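Local coordinates for UPF0141 protein yjdB (Campylobacter jejuni subsp. jejuni HB93-13, PDB 4TN0) that probably transfers phosphoethanolamine to periplasmic or surface acceptors, using a zinc-binding domain of the alkaline phosphatase-like fold, and is required for polymyxin resistance and motility, at residues A[100-108]-A[118-129]. Sequence-based numbering, arbitrary orientation.
Sequences DAAWFDNNS and LAYKQKLSSDLD
Trp103 and Asp105 each pair through both N and O with segment 118-129, whose strand 120-123 runs parallel to strand 100-105, the axes 4.7 Å apart at 3°. This is the outer edge of the mixed central sheet of the alkaline phosphatase-like fold; strand 146-152 flanks 100-105 on its other side. Four backbone bonds alternate as parallel pairing requires: Trp103 N to Tyr120 O, Gln122 N to Trp103 O, Asp105 N to Gln122 O, and Leu124 N to Asp105 O at 2.8 Å. Side chains therefore alternate: Phe104, Tyr120 and Gln122 share one face, where the aromatic planes stand 85° apart and Tyr120 CE2 lies 3.6 Å from Phe104 CE1, at the edge of the phenylalanine ring. Trp103, Asp105, Lys121 and Lys123 point to the other. Just before the strand, Leu118 sets CD1 on Trp103 CB and CD2 on the small Ala101 CB. Trp103 NE1 donates in the plane of its ring to Asp105 OD2 (3.0 Å), an oxygen also bonded to His152. Asp105 OD1 receives Asn107 N, an Asx turn that bends the chain where the strand ends, close to the zinc site: Asn107 ND2 bonds Leu153 O and Glu26 OE1, the latter from a zinc ligand. Asparagine suits position 106 because its amide both gives and accepts. With CG anti to the backbone N (chi1 -167°), the amide reaches residues 126-129, where OD1 takes a weak bond from Ser126 N. Ser126 OG donates to Asn106 O from above the carbonyl plane. Both Asn106 ND2 bonds lie close to the amide plane, which fixes its rotation: one runs to Asp127 O at 2.8 Å, the other to Asp129 OD1 at 3.0 Å, a carboxylate oxygen that also accepts from Gln154 N.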
loop_
_atom_site.group_PDB
_atom_site.type_symbol
_atom_site.label_atom_id
_atom_site.label_comp_id
_atom_site.label_asym_id
_atom_site.label_seq_id
_atom_site.Cartn_x
_atom_site.Cartn_y
_atom_site.Cartn_z
ATOM N N ASP A 100 -3.689 9.887 -16.105
ATOM C CA ASP A 100 -4.930 9.113 -15.950
ATOM C C ASP A 100 -4.965 8.433 -14.562
ATOM O O ASP A 100 -4.125 7.578 -14.247
ATOM C CB ASP A 100 -5.061 8.078 -17.072
ATOM C CG ASP A 100 -6.428 7.389 -17.096
ATOM O OD1 ASP A 100 -7.141 7.351 -16.063
ATOM O OD2 ASP A 100 -6.787 6.870 -18.171
ATOM N N ALA A 101 -5.912 8.856 -13.727
ATOM C CA ALA A 101 -6.010 8.371 -12.351
ATOM C C ALA A 101 -7.302 7.620 -12.081
ATOM O O ALA A 101 -8.390 8.148 -12.304
ATOM C CB ALA A 101 -5.877 9.540 -11.379
ATOM N N ALA A 102 -7.178 6.387 -11.604
ATOM C CA ALA A 102 -8.334 5.592 -11.157
ATOM C C ALA A 102 -8.143 5.125 -9.702
ATOM O O ALA A 102 -7.026 4.738 -9.304
ATOM C CB ALA A 102 -8.568 4.405 -12.082
ATOM N N TRP A 103 -9.210 5.218 -8.904
ATOM C CA TRP A 103 -9.191 4.759 -7.511
ATOM C C TRP A 103 -10.324 3.743 -7.239
ATOM O O TRP A 103 -11.504 4.095 -7.251
ATOM C CB TRP A 103 -9.289 5.964 -6.560
ATOM C CG TRP A 103 -9.142 5.633 -5.080
ATOM C CD1 TRP A 103 -10.045 4.973 -4.303
ATOM C CD2 TRP A 103 -8.046 5.974 -4.214
ATOM N NE1 TRP A 103 -9.578 4.859 -3.021
ATOM C CE2 TRP A 103 -8.352 5.472 -2.936
ATOM C CE3 TRP A 103 -6.837 6.643 -4.398
ATOM C CZ2 TRP A 103 -7.488 5.618 -1.841
ATOM C CZ3 TRP A 103 -5.979 6.786 -3.322
ATOM C CH2 TRP A 103 -6.312 6.279 -2.052
ATOM N N PHE A 104 -9.962 2.484 -6.999
ATOM C CA PHE A 104 -10.956 1.451 -6.693
ATOM C C PHE A 104 -10.852 1.000 -5.215
ATOM O O PHE A 104 -9.823 0.461 -4.786
ATOM C CB PHE A 104 -10.790 0.250 -7.630
ATOM C CG PHE A 104 -10.879 0.599 -9.085
ATOM C CD1 PHE A 104 -11.859 1.465 -9.547
ATOM C CD2 PHE A 104 -9.971 0.075 -9.997
ATOM C CE1 PHE A 104 -11.937 1.796 -10.893
ATOM C CE2 PHE A 104 -10.045 0.407 -11.349
ATOM C CZ PHE A 104 -11.031 1.269 -11.790
ATOM N N ASP A 105 -11.924 1.208 -4.449
ATOM C CA ASP A 105 -11.867 1.061 -2.993
ATOM C C ASP A 105 -12.771 -0.047 -2.467
ATOM O O ASP A 105 -13.994 0.013 -2.611
ATOM C CB ASP A 105 -12.244 2.389 -2.336
ATOM C CG ASP A 105 -11.672 2.535 -0.936
ATOM O OD1 ASP A 105 -11.965 1.680 -0.087
ATOM O OD2 ASP A 105 -10.879 3.481 -0.705
ATOM N N ASN A 106 -12.158 -1.047 -1.836
ATOM C CA ASN A 106 -12.885 -2.145 -1.200
ATOM C C ASN A 106 -12.818 -2.061 0.337
ATOM O O ASN A 106 -13.281 -2.948 1.057
ATOM C CB ASN A 106 -12.334 -3.488 -1.675
ATOM C CG ASN A 106 -13.244 -4.654 -1.299
ATOM O OD1 ASN A 106 -14.462 -4.540 -1.388
ATOM N ND2 ASN A 106 -12.654 -5.785 -0.907
ATOM N N ASN A 107 -12.215 -0.986 0.831
ATOM C CA ASN A 107 -12.002 -0.830 2.259
ATOM C C ASN A 107 -13.238 -0.311 2.988
ATOM O O ASN A 107 -13.834 0.678 2.573
ATOM C CB ASN A 107 -10.807 0.089 2.488
ATOM C CG ASN A 107 -10.320 0.050 3.904
ATOM O OD1 ASN A 107 -10.850 0.731 4.769
ATOM N ND2 ASN A 107 -9.328 -0.788 4.157
ATOM N N SER A 108 -13.601 -0.959 4.094
ATOM C CA SER A 108 -14.820 -0.596 4.819
ATOM C C SER A 108 -14.824 0.846 5.305
ATOM O O SER A 108 -15.877 1.391 5.618
ATOM C CB SER A 108 -15.040 -1.531 6.015
ATOM O OG SER A 108 -14.010 -1.443 6.984
ATOM N N LEU A 118 -11.278 12.734 -7.656
ATOM C CA LEU A 118 -10.915 11.981 -8.840
ATOM C C LEU A 118 -12.166 11.750 -9.667
ATOM O O LEU A 118 -13.277 11.711 -9.132
ATOM C CB LEU A 118 -10.268 10.649 -8.487
ATOM C CG LEU A 118 -8.883 10.775 -7.859
ATOM C CD1 LEU A 118 -8.281 9.402 -7.600
ATOM C CD2 LEU A 118 -7.961 11.625 -8.699
ATOM N N ALA A 119 -11.980 11.611 -10.977
ATOM C CA ALA A 119 -13.111 11.443 -11.862
ATOM C C ALA A 119 -13.552 9.992 -11.822
ATOM O O ALA A 119 -14.729 9.706 -11.586
ATOM C CB ALA A 119 -12.755 11.866 -13.277
ATOM N N TYR A 120 -12.622 9.060 -12.021
ATOM C CA TYR A 120 -13.051 7.668 -11.997
ATOM C C TYR A 120 -12.585 6.935 -10.727
ATOM O O TYR A 120 -11.427 6.490 -10.609
ATOM C CB TYR A 120 -12.643 6.906 -13.258
ATOM C CG TYR A 120 -13.473 5.631 -13.357
ATOM C CD1 TYR A 120 -14.871 5.709 -13.262
ATOM C CD2 TYR A 120 -12.903 4.383 -13.618
ATOM C CE1 TYR A 120 -15.675 4.591 -13.351
ATOM C CE2 TYR A 120 -13.712 3.242 -13.726
ATOM C CZ TYR A 120 -15.104 3.361 -13.591
ATOM O OH TYR A 120 -15.952 2.270 -13.690
ATOM N N LYS A 121 -13.528 6.865 -9.784
ATOM C CA LYS A 121 -13.398 6.233 -8.469
ATOM C C LYS A 121 -14.594 5.287 -8.261
ATOM O O LYS A 121 -15.685 5.507 -8.807
ATOM C CB LYS A 121 -13.335 7.295 -7.364
ATOM C CG LYS A 121 -14.539 8.205 -7.364
ATOM C CD LYS A 121 -14.422 9.357 -6.399
ATOM C CE LYS A 121 -15.605 10.296 -6.612
ATOM N NZ LYS A 121 -15.549 11.498 -5.736
ATOM N N GLN A 122 -14.370 4.200 -7.530
ATOM C CA GLN A 122 -15.428 3.228 -7.265
ATOM C C GLN A 122 -15.385 2.689 -5.844
ATOM O O GLN A 122 -14.309 2.358 -5.335
ATOM C CB GLN A 122 -15.312 2.079 -8.259
ATOM C CG GLN A 122 -16.544 1.195 -8.369
ATOM C CD GLN A 122 -16.482 0.278 -9.584
ATOM O OE1 GLN A 122 -15.707 0.522 -10.517
ATOM N NE2 GLN A 122 -17.308 -0.768 -9.586
ATOM N N LYS A 123 -16.547 2.566 -5.210
ATOM C CA LYS A 123 -16.602 1.893 -3.921
ATOM C C LYS A 123 -17.273 0.539 -4.054
ATOM O O LYS A 123 -18.402 0.419 -4.525
ATOM C CB LYS A 123 -17.328 2.722 -2.852
ATOM C CG LYS A 123 -16.526 3.890 -2.246
ATOM C CD LYS A 123 -16.280 5.027 -3.223
ATOM C CE LYS A 123 -15.593 6.212 -2.555
ATOM N NZ LYS A 123 -15.557 7.327 -3.509
ATOM N N LEU A 124 -16.548 -0.485 -3.632
ATOM C CA LEU A 124 -17.050 -1.836 -3.661
ATOM C C LEU A 124 -17.613 -2.160 -2.266
ATOM O O LEU A 124 -17.518 -1.351 -1.331
ATOM C CB LEU A 124 -15.954 -2.825 -4.072
ATOM C CG LEU A 124 -15.475 -2.837 -5.532
ATOM C CD1 LEU A 124 -14.643 -1.615 -5.847
ATOM C CD2 LEU A 124 -14.670 -4.085 -5.826
ATOM N N SER A 125 -18.185 -3.349 -2.130
ATOM C CA SER A 125 -18.972 -3.710 -0.958
ATOM C C SER A 125 -18.180 -4.122 0.286
ATOM O O SER A 125 -18.786 -4.458 1.301
ATOM C CB SER A 125 -19.887 -4.858 -1.326
ATOM O OG SER A 125 -19.085 -5.907 -1.841
ATOM N N SER A 126 -16.850 -4.107 0.194
ATOM C CA SER A 126 -15.931 -4.575 1.258
ATOM C C SER A 126 -16.026 -6.074 1.573
ATOM O O SER A 126 -15.833 -6.501 2.725
ATOM C CB SER A 126 -16.148 -3.765 2.532
ATOM O OG SER A 126 -16.034 -2.387 2.229
ATOM N N ASP A 127 -16.314 -6.870 0.546
ATOM C CA ASP A 127 -16.182 -8.321 0.639
ATOM C C ASP A 127 -14.799 -8.727 0.173
ATOM O O ASP A 127 -13.854 -7.973 0.368
ATOM C CB ASP A 127 -17.277 -9.031 -0.156
ATOM C CG ASP A 127 -18.632 -8.889 0.498
ATOM O OD1 ASP A 127 -18.764 -9.321 1.676
ATOM O OD2 ASP A 127 -19.542 -8.301 -0.139
ATOM N N LEU A 128 -14.670 -9.893 -0.451
ATOM C CA LEU A 128 -13.350 -10.411 -0.798
ATOM C C LEU A 128 -12.590 -9.407 -1.668
ATOM O O LEU A 128 -13.150 -8.833 -2.601
ATOM C CB LEU A 128 -13.462 -11.756 -1.527
ATOM C CG LEU A 128 -13.596 -13.069 -0.734
ATOM C CD1 LEU A 128 -12.872 -13.010 0.604
ATOM C CD2 LEU A 128 -15.064 -13.378 -0.513
ATOM N N ASP A 129 -11.315 -9.202 -1.357
ATOM C CA ASP A 129 -10.503 -8.228 -2.076
ATOM C C ASP A 129 -10.412 -8.562 -3.568
ATOM O O ASP A 129 -10.151 -7.660 -4.390
ATOM C CB ASP A 129 -9.095 -8.160 -1.500
ATOM C CG ASP A 129 -8.962 -7.191 -0.338
ATOM O OD1 ASP A 129 -9.753 -6.223 -0.279
ATOM O OD2 ASP A 129 -8.049 -7.418 0.500
#